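Sulfatase (Bacteroides fragilis CAG:558, PDB 6USS) probably hydrolyses sulfate esters as a calcium-dependent arylsulfatase of the gut microbiome. Local coordinates at residues I452-E456 / C511-I517. The protein carries 1 engineered substitution. Coordinates in Å, arbitrary orientation, origin at the centre of the assembly. Residue numbers count along the deposited sequence, not the author numbering.
Sequences IYYYE and CPWPDEI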
# COMPACT_ATOMS: atom_id res chain seq x y z
N ILE A 452 -35.07 21.94 -3.54
CA ILE A 452 -35.11 20.60 -2.97
C ILE A 452 -36.39 19.93 -3.44
O ILE A 452 -37.49 20.49 -3.31
CB ILE A 452 -35.03 20.62 -1.43
CG1 ILE A 452 -33.78 21.37 -0.96
CG2 ILE A 452 -35.05 19.21 -0.88
CD1 ILE A 452 -33.81 21.72 0.52
N TYR A 453 -36.24 18.73 -3.99
CA TYR A 453 -37.36 17.92 -4.44
C TYR A 453 -37.45 16.66 -3.60
O TYR A 453 -36.43 16.00 -3.37
CB TYR A 453 -37.20 17.55 -5.91
CG TYR A 453 -38.14 16.47 -6.39
CD1 TYR A 453 -39.52 16.72 -6.50
CD2 TYR A 453 -37.65 15.22 -6.76
CE1 TYR A 453 -40.38 15.73 -6.97
CE2 TYR A 453 -38.52 14.22 -7.24
CZ TYR A 453 -39.88 14.48 -7.34
OH TYR A 453 -40.75 13.51 -7.81
N TYR A 454 -38.65 16.33 -3.15
CA TYR A 454 -38.86 15.21 -2.23
C TYR A 454 -39.50 14.06 -3.00
O TYR A 454 -40.65 14.17 -3.45
CB TYR A 454 -39.72 15.64 -1.05
CG TYR A 454 -39.06 16.64 -0.12
CD1 TYR A 454 -38.97 17.99 -0.48
CD2 TYR A 454 -38.53 16.25 1.11
CE1 TYR A 454 -38.38 18.91 0.36
CE2 TYR A 454 -37.95 17.18 1.97
CZ TYR A 454 -37.88 18.52 1.59
OH TYR A 454 -37.31 19.46 2.42
N TYR A 455 -38.74 12.97 -3.15
CA TYR A 455 -39.23 11.80 -3.88
C TYR A 455 -40.50 11.24 -3.28
O TYR A 455 -41.32 10.68 -4.00
CB TYR A 455 -38.16 10.70 -3.89
CG TYR A 455 -36.98 10.95 -4.78
CD1 TYR A 455 -37.09 10.83 -6.15
CD2 TYR A 455 -35.75 11.29 -4.26
CE1 TYR A 455 -36.02 11.03 -6.98
CE2 TYR A 455 -34.65 11.50 -5.09
CZ TYR A 455 -34.80 11.36 -6.45
OH TYR A 455 -33.76 11.56 -7.30
N GLU A 456 -40.67 11.36 -1.96
CA GLU A 456 -41.73 10.60 -1.31
C GLU A 456 -43.12 11.13 -1.67
O GLU A 456 -44.07 10.34 -1.77
CB GLU A 456 -41.54 10.58 0.22
CG GLU A 456 -42.24 9.40 0.91
CD GLU A 456 -42.15 9.42 2.45
OE1 GLU A 456 -41.15 9.95 2.99
OE2 GLU A 456 -43.08 8.88 3.10
N CYS A 511 -40.30 6.79 -8.75
CA CYS A 511 -40.77 8.12 -8.37
C CYS A 511 -40.46 9.12 -9.49
O CYS A 511 -39.39 9.07 -10.10
CB CYS A 511 -40.09 8.60 -7.08
SG CYS A 511 -40.21 7.49 -5.67
N PRO A 512 -41.39 10.04 -9.79
CA PRO A 512 -41.12 11.04 -10.83
C PRO A 512 -39.84 11.81 -10.56
O PRO A 512 -39.58 12.23 -9.43
CB PRO A 512 -42.33 11.98 -10.76
CG PRO A 512 -43.39 11.21 -10.05
CD PRO A 512 -42.70 10.22 -9.15
N TRP A 513 -39.05 12.01 -11.61
CA TRP A 513 -37.97 12.99 -11.58
C TRP A 513 -38.56 14.35 -11.22
O TRP A 513 -39.77 14.55 -11.42
CB TRP A 513 -37.26 13.06 -12.94
CG TRP A 513 -36.45 11.88 -13.33
CD1 TRP A 513 -36.58 11.15 -14.48
CD2 TRP A 513 -35.35 11.31 -12.61
NE1 TRP A 513 -35.65 10.16 -14.51
CE2 TRP A 513 -34.87 10.22 -13.38
CE3 TRP A 513 -34.72 11.60 -11.39
CZ2 TRP A 513 -33.80 9.42 -12.96
CZ3 TRP A 513 -33.67 10.81 -10.97
CH2 TRP A 513 -33.22 9.72 -11.75
N PRO A 514 -37.77 15.31 -10.73
CA PRO A 514 -38.35 16.63 -10.40
C PRO A 514 -39.06 17.29 -11.58
O PRO A 514 -40.06 17.99 -11.38
CB PRO A 514 -37.13 17.47 -9.97
CG PRO A 514 -36.01 16.53 -9.82
CD PRO A 514 -36.30 15.32 -10.63
N ASP A 515 -38.56 17.10 -12.80
CA ASP A 515 -39.14 17.72 -13.98
C ASP A 515 -40.23 16.86 -14.62
O ASP A 515 -40.62 17.13 -15.77
CB ASP A 515 -38.04 18.05 -15.00
CG ASP A 515 -37.27 16.83 -15.46
OD1 ASP A 515 -37.25 15.83 -14.73
OD2 ASP A 515 -36.68 16.87 -16.56
N GLU A 516 -40.75 15.85 -13.92
CA GLU A 516 -41.95 15.14 -14.34
C GLU A 516 -43.12 15.40 -13.39
O GLU A 516 -44.04 14.59 -13.30
CB GLU A 516 -41.68 13.63 -14.45
CG GLU A 516 -40.58 13.21 -15.43
CD GLU A 516 -40.12 11.74 -15.24
OE1 GLU A 516 -40.08 11.24 -14.08
OE2 GLU A 516 -39.78 11.07 -16.24
N ILE A 517 -43.11 16.53 -12.68
CA ILE A 517 -44.13 16.85 -11.70
C ILE A 517 -44.60 18.28 -11.91
O ILE A 517 -43.80 19.21 -11.81
CB ILE A 517 -43.62 16.67 -10.24
CG1 ILE A 517 -43.76 15.22 -9.79
CG2 ILE A 517 -44.36 17.59 -9.26
CD1 ILE A 517 -45.16 14.88 -9.32
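The C-terminal tail, 511-517, lies against the end of strand 449-454 and meets Tyr-453 and Tyr-455. The strand's four-stranded antiparallel sheet and helix 480-496, whose Leu-490 touches Pro-514 and Leu-494 Trp-513, belong to the small C-terminal subdomain usual in sulfatases, away from the calcium site. Cys-511 comes first: its CB abuts the edge of the Tyr-455 ring, 3.9 Å from CD1, and its SG lies 3.8 Å from the Tyr-455 backbone O. Pro-512 O, lying near the plane of the Tyr-453 ring, accepts a very short hydrogen bond of 2.4 Å from Tyr-453 OH. Trp-513 presents its indole edge to Tyr-455, CZ3 lying 3.7 Å from OH, while the hydroxyl itself bonds to Asn-426. Next, Pro-514 covers one face of Tyr-453 in a CH-pi contact, CA 3.8 Å from the ring centroid and almost on its normal. Glu-516 folds back on Trp-513, closing a turn: its N bonds to Trp-513 O (3.0 Å), and its OE1 receives Trp-513 N (2.8 Å). Ile-517, the last residue, sets CG1 4.0 Å from Tyr-453 OH. Tyr-453 thus offers the tail an apolar ring face and a hydroxyl donor, holding it by dispersion and one directional bond.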